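Local coordinates for probable outer membrane protein (Pseudomonas aeruginosa, PDB 3DWO) that probably lets long-chain fatty acids or other hydrophobic compounds cross the outer membrane, as a FadL-type beta-barrel channel, at residues 5-10 against 30-35; 118-123 against 282-287. All coordinates share one frame; numbering follows the deposited sequence.

Interaction 1: 5-10 against 30-35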
loop_
_atom_site.group_PDB
_atom_site.type_symbol
_atom_site.label_atom_id
_atom_site.label_comp_id
_atom_site.label_asym_id
_atom_site.label_seq_id
_atom_site.Cartn_x
_atom_site.Cartn_y
_atom_site.Cartn_z
ATOM N N VAL A 5 -2.944 3.061 1.055
ATOM C CA VAL A 5 -2.784 3.969 2.179
ATOM C C VAL A 5 -3.938 4.960 2.284
ATOM O O VAL A 5 -4.474 5.405 1.271
ATOM C CB VAL A 5 -1.467 4.764 2.028
ATOM C CG1 VAL A 5 -1.244 5.660 3.235
ATOM C CG2 VAL A 5 -0.307 3.806 1.851
ATOM N N PRO A 6 -4.341 5.309 3.516
ATOM C CA PRO A 6 -5.436 6.264 3.730
ATOM C C PRO A 6 -5.027 7.615 3.147
ATOM O O PRO A 6 -3.925 8.098 3.411
ATOM C CB PRO A 6 -5.551 6.319 5.251
ATOM C CG PRO A 6 -5.126 4.945 5.665
ATOM C CD PRO A 6 -3.925 4.702 4.794
ATOM N N THR A 7 -5.910 8.215 2.356
ATOM C CA THR A 7 -5.633 9.505 1.727
ATOM C C THR A 7 -6.415 10.619 2.432
ATOM O O THR A 7 -7.394 11.146 1.890
ATOM C CB THR A 7 -6.021 9.459 0.229
ATOM O OG1 THR A 7 -7.429 9.205 0.101
ATOM C CG2 THR A 7 -5.256 8.338 -0.481
ATOM N N THR A 8 -5.972 10.984 3.633
ATOM C CA THR A 8 -6.646 12.013 4.428
ATOM C C THR A 8 -5.670 13.057 4.956
ATOM O O THR A 8 -4.486 13.049 4.621
ATOM C CB THR A 8 -7.352 11.380 5.655
ATOM O OG1 THR A 8 -7.915 10.118 5.278
ATOM C CG2 THR A 8 -8.464 12.272 6.160
ATOM N N ASN A 9 -6.180 13.957 5.785
ATOM C CA ASN A 9 -5.361 14.991 6.397
ATOM C C ASN A 9 -5.214 14.638 7.876
ATOM O O ASN A 9 -5.740 13.612 8.336
ATOM C CB ASN A 9 -6.020 16.361 6.244
ATOM C CG ASN A 9 -7.489 16.341 6.606
ATOM O OD1 ASN A 9 -7.902 15.659 7.548
ATOM N ND2 ASN A 9 -8.286 17.095 5.863
ATOM N N THR A 10 -4.511 15.486 8.622
ATOM C CA THR A 10 -4.280 15.234 10.037
ATOM C C THR A 10 -5.560 15.101 10.850
ATOM O O THR A 10 -5.635 14.266 11.753
ATOM C CB THR A 10 -3.416 16.330 10.653
ATOM O OG1 THR A 10 -4.137 17.569 10.641
ATOM C CG2 THR A 10 -2.147 16.493 9.857
ATOM N N ALA A 30 -11.703 17.241 -1.774
ATOM C CA ALA A 30 -11.278 17.427 -3.157
ATOM C C ALA A 30 -10.958 16.084 -3.824
ATOM O O ALA A 30 -11.055 15.949 -5.046
ATOM C CB ALA A 30 -10.065 18.344 -3.208
ATOM N N PHE A 31 -10.596 15.088 -3.023
ATOM C CA PHE A 31 -10.269 13.774 -3.568
ATOM C C PHE A 31 -11.177 12.657 -3.057
ATOM O O PHE A 31 -11.759 11.913 -3.844
ATOM C CB PHE A 31 -8.809 13.422 -3.252
ATOM C CG PHE A 31 -8.410 12.033 -3.674
ATOM C CD1 PHE A 31 -8.318 11.697 -5.021
ATOM C CD2 PHE A 31 -8.142 11.053 -2.720
ATOM C CE1 PHE A 31 -7.964 10.405 -5.412
ATOM C CE2 PHE A 31 -7.788 9.757 -3.102
ATOM C CZ PHE A 31 -7.698 9.432 -4.450
ATOM N N ASN A 32 -11.297 12.553 -1.739
ATOM C CA ASN A 32 -12.093 11.509 -1.105
ATOM C C ASN A 32 -13.574 11.469 -1.507
ATOM O O ASN A 32 -14.116 10.397 -1.779
ATOM C CB ASN A 32 -11.901 11.613 0.406
ATOM C CG ASN A 32 -10.436 11.431 0.805
ATOM O OD1 ASN A 32 -9.809 10.435 0.440
ATOM N ND2 ASN A 32 -9.884 12.394 1.543
ATOM N N ASN A 33 -14.232 12.621 -1.530
ATOM C CA ASN A 33 -15.620 12.691 -1.977
ATOM C C ASN A 33 -15.806 14.111 -2.475
ATOM O O ASN A 33 -16.191 15.004 -1.720
ATOM C CB ASN A 33 -16.626 12.394 -0.858
ATOM C CG ASN A 33 -18.027 12.106 -1.405
ATOM O OD1 ASN A 33 -18.489 12.767 -2.339
ATOM N ND2 ASN A 33 -18.703 11.116 -0.828
ATOM N N PRO A 34 -15.515 14.340 -3.763
ATOM C CA PRO A 34 -15.642 15.665 -4.372
ATOM C C PRO A 34 -17.015 16.322 -4.206
ATOM O O PRO A 34 -17.120 17.545 -4.162
ATOM C CB PRO A 34 -15.264 15.409 -5.835
ATOM C CG PRO A 34 -15.653 13.974 -6.050
ATOM C CD PRO A 34 -15.184 13.322 -4.775
ATOM N N ALA A 35 -18.065 15.516 -4.101
ATOM C CA ALA A 35 -19.410 16.061 -3.941
ATOM C C ALA A 35 -19.539 16.938 -2.694
ATOM O O ALA A 35 -20.221 17.961 -2.724
ATOM C CB ALA A 35 -20.433 14.925 -3.891
#
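Thr-7 and Asn-32 meet with their side chains sliding past each other in opposite directions, which brings the flat amide of the asparagine against both the hydroxyl and the carbonyl of the threonine. Each half of the amide makes its own bond. Thr-7 OG1 donates to Asn-32 OD1 at 2.7 Å, the hydroxyl oxygen lying in the plane of the asparagine's carbonyl. Asn-32 ND2 donates in turn to Thr-7 O at 2.8 Å, with the acceptor only 4° out of the amide plane. A single amide thus reads one residue through both its donor and its acceptor, and the pair of bonds fixes its flip. The price is a close approach of two acceptors, Thr-7 O and Asn-32 OD1, 2.9 Å apart, which the adjacent bonds probably offset.

The setting is the N-terminal region that, in the FadL family, folds into the barrel as a hatch plugging the lumen; here the loop before helix 10-14 is tied to the short helix 29-32, just ahead of an Asn-Pro-Ala sequence. Asn-9 caps the first of these helices through Gly-12 N, and its ND2 reaches Asp-26 and Gln-46.

Phe-31 comes at Thr-7 from another quarter, the two side chains crossing at about a right angle. Its chi1 of 175°, CG anti to the backbone N, swings the ring toward Thr-7. The ring meets the hydroxyl at its edge: Thr-7 OG1 sits in the ring plane, 3.3 Å from Phe-31 CE2. The same ring packs edge-to-face with His-233 and with Phe-215, and Thr-7 also rests on Val-117 of strand 110-125.

Interaction 2: 118-123 against 282-287. With C8E ((hydroxyethyloxy)tri(ethyloxy)octane), chain E.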
loop_
_atom_site.group_PDB
_atom_site.type_symbol
_atom_site.label_atom_id
_atom_site.label_comp_id
_atom_site.label_asym_id
_atom_site.label_seq_id
_atom_site.Cartn_x
_atom_site.Cartn_y
_atom_site.Cartn_z
ATOM N N VAL A 118 -1.227 10.149 -1.825
ATOM C CA VAL A 118 -0.377 8.960 -1.837
ATOM C C VAL A 118 -1.293 7.751 -1.606
ATOM O O VAL A 118 -1.429 7.268 -0.482
ATOM C CB VAL A 118 0.682 9.022 -0.711
ATOM C CG1 VAL A 118 1.661 7.860 -0.848
ATOM C CG2 VAL A 118 1.434 10.355 -0.769
ATOM N N PRO A 119 -1.932 7.248 -2.676
ATOM C CA PRO A 119 -2.848 6.104 -2.607
ATOM C C PRO A 119 -2.222 4.769 -2.216
ATOM O O PRO A 119 -2.854 3.949 -1.544
ATOM C CB PRO A 119 -3.431 6.034 -4.025
ATOM C CG PRO A 119 -3.220 7.411 -4.581
ATOM C CD PRO A 119 -1.864 7.769 -4.051
ATOM N N MET A 120 -0.985 4.553 -2.652
ATOM C CA MET A 120 -0.305 3.294 -2.397
ATOM C C MET A 120 1.090 3.460 -1.824
ATOM O O MET A 120 1.831 4.376 -2.194
ATOM C CB MET A 120 -0.238 2.496 -3.702
ATOM C CG MET A 120 -0.784 1.087 -3.594
ATOM S SD MET A 120 -1.658 0.563 -5.084
ATOM C CE MET A 120 -0.290 0.626 -6.300
ATOM N N GLY A 121 1.445 2.557 -0.919
ATOM C CA GLY A 121 2.754 2.614 -0.306
ATOM C C GLY A 121 3.023 1.489 0.672
ATOM O O GLY A 121 2.210 1.213 1.554
ATOM N N MET A 122 4.162 0.826 0.505
ATOM C CA MET A 122 4.566 -0.246 1.406
ATOM C C MET A 122 6.044 -0.503 1.204
ATOM O O MET A 122 6.607 -0.186 0.153
ATOM C CB MET A 122 3.769 -1.530 1.164
ATOM C CG MET A 122 4.125 -2.682 2.117
ATOM S SD MET A 122 4.312 -2.271 3.896
ATOM C CE MET A 122 2.735 -1.475 4.238
ATOM N N ARG A 123 6.676 -1.074 2.213
ATOM C CA ARG A 123 8.095 -1.324 2.125
ATOM C C ARG A 123 8.500 -2.386 3.132
ATOM O O ARG A 123 8.014 -2.396 4.256
ATOM C CB ARG A 123 8.837 -0.014 2.405
ATOM C CG ARG A 123 10.354 -0.090 2.370
ATOM C CD ARG A 123 10.938 1.297 2.629
ATOM N NE ARG A 123 12.326 1.438 2.187
ATOM C CZ ARG A 123 13.368 0.862 2.771
ATOM N NH1 ARG A 123 13.192 0.088 3.838
ATOM N NH2 ARG A 123 14.587 1.071 2.294
ATOM N N LEU A 282 -0.072 -3.854 -11.949
ATOM C CA LEU A 282 -0.299 -3.627 -10.527
ATOM C C LEU A 282 -1.400 -2.570 -10.451
ATOM O O LEU A 282 -1.176 -1.441 -10.011
ATOM C CB LEU A 282 0.987 -3.134 -9.854
ATOM C CG LEU A 282 1.168 -3.263 -8.332
ATOM C CD1 LEU A 282 0.134 -2.433 -7.610
ATOM C CD2 LEU A 282 1.047 -4.713 -7.910
ATOM N N ASP A 283 -2.591 -2.942 -10.911
ATOM C CA ASP A 283 -3.727 -2.026 -10.909
ATOM C C ASP A 283 -4.089 -1.570 -9.502
ATOM O O ASP A 283 -4.099 -2.370 -8.562
ATOM C CB ASP A 283 -4.961 -2.682 -11.542
ATOM C CG ASP A 283 -4.760 -3.037 -13.008
ATOM O OD1 ASP A 283 -3.820 -2.510 -13.648
ATOM O OD2 ASP A 283 -5.566 -3.839 -13.526
ATOM N N ILE A 284 -4.379 -0.283 -9.358
ATOM C CA ILE A 284 -4.778 0.250 -8.066
ATOM C C ILE A 284 -6.242 -0.158 -7.918
ATOM O O ILE A 284 -7.092 0.245 -8.710
ATOM C CB ILE A 284 -4.635 1.781 -8.035
ATOM C CG1 ILE A 284 -3.192 2.159 -8.385
ATOM C CG2 ILE A 284 -4.988 2.317 -6.650
ATOM C CD1 ILE A 284 -2.929 3.651 -8.418
ATOM N N PRO A 285 -6.553 -0.969 -6.899
ATOM C CA PRO A 285 -7.918 -1.442 -6.659
ATOM C C PRO A 285 -9.004 -0.386 -6.491
ATOM O O PRO A 285 -8.775 0.690 -5.945
ATOM C CB PRO A 285 -7.765 -2.324 -5.420
ATOM C CG PRO A 285 -6.630 -1.683 -4.698
ATOM C CD PRO A 285 -5.659 -1.376 -5.801
ATOM N N ALA A 286 -10.193 -0.719 -6.981
ATOM C CA ALA A 286 -11.351 0.153 -6.881
ATOM C C ALA A 286 -11.875 0.032 -5.461
ATOM O O ALA A 286 -11.665 -0.984 -4.803
ATOM C CB ALA A 286 -12.431 -0.292 -7.867
ATOM N N TYR A 287 -12.537 1.075 -4.979
ATOM C CA TYR A 287 -13.114 1.025 -3.652
ATOM C C TYR A 287 -14.249 2.022 -3.524
ATOM O O TYR A 287 -14.313 3.003 -4.262
ATOM C CB TYR A 287 -12.056 1.286 -2.572
ATOM C CG TYR A 287 -11.397 2.644 -2.621
ATOM C CD1 TYR A 287 -10.269 2.864 -3.411
ATOM C CD2 TYR A 287 -11.871 3.695 -1.837
ATOM C CE1 TYR A 287 -9.621 4.094 -3.412
ATOM C CE2 TYR A 287 -11.235 4.930 -1.830
ATOM C CZ TYR A 287 -10.106 5.123 -2.618
ATOM O OH TYR A 287 -9.451 6.335 -2.593
HETATM C C1 C8E E . 7.784 4.914 0.686
HETATM C C2 C8E E . 7.094 3.838 1.386
HETATM C C3 C8E E . 5.637 3.935 1.352
HETATM C C4 C8E E . 5.211 4.547 2.598
HETATM C C5 C8E E . 4.054 3.795 3.125
HETATM C C6 C8E E . 3.332 4.609 4.078
HETATM C C7 C8E E . 2.440 3.613 4.633
HETATM C C8 C8E E . 2.409 3.791 6.090
HETATM O O9 C8E E . 1.404 3.360 6.983
HETATM C C10 C8E E . 0.083 3.840 6.839
HETATM C C11 C8E E . -0.680 3.166 7.937
HETATM O O12 C8E E . -0.567 1.732 7.840
HETATM C C13 C8E E . -0.970 0.995 9.029
HETATM C C14 C8E E . -0.388 -0.373 9.505
HETATM O O15 C8E E . 0.985 -0.819 9.694
HETATM C C16 C8E E . 1.508 -1.408 8.485
HETATM C C17 C8E E . 1.281 -2.923 8.361
HETATM O O18 C8E E . 2.337 -3.892 8.510
HETATM C C19 C8E E . 2.991 -4.197 7.246
HETATM C C20 C8E E . 2.913 -5.601 6.543
HETATM O O21 C8E E . 2.070 -5.746 5.397
#
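Two methyl groups are modelled unusually close here: Met-120 CE lies 3.4 Å from Leu-282 CD1, tighter than normal van der Waals contact, though this may partly reflect how the flexible methionine end was built. The methionine's first torsion sits away from the staggered positions (chi1 -127°), and further bends along the chain carry the thioether across to the loop 282-287. There it crosses Ile-284 obliquely: Met-120 CE is 3.9 Å from Ile-284 CG1, while Met-120 SD lies 4.1 Å from Ile-284 CG2, so both branches of the isoleucine meet the thioether. No hydrogen bond spans the two segments, and the contact is wholly apolar and buried.

On strand 110-125 the neighbouring Gly-121 leaves its backbone bare for a bound detergent, whose alkyl carbon C5 comes within 3.5 Å of Gly-121 C. Just before the methionine, Pro-119 has helix-like backbone angles that bend the chain locally. Backbone hydrogen bonds tie Gly-121 to Phe-3 and Met-120 to Thr-143, thus to the N-terminal segment and to strand 138-153. A kinked strand beside the N-terminus, with a detergent tail along it, is consistent with the lateral opening in the barrel wall of FadL channels.

The two contacts are neighbours inside the barrel, their centres about 14 Å apart, and the N-terminal segment joins them directly. Val-5 N of interaction 1 approaches Pro-119 O of interaction 2 at 2.7 Å, a probable hydrogen bond, and Val-5 CG2 packs 3.5 Å from Gly-121 N. A second bridge runs between the other two segments, where Phe-31 CE2 comes to 3.8 Å from Tyr-287 OH. The polar join of 5-10 with 30-35 within the hatch lies next to, and touches, the apolar join of 118-123 with 282-287 at the wall. The alkyl tail of one detergent passes both Val-5 and Gly-121, consistent with a hydrophobic path running past this junction.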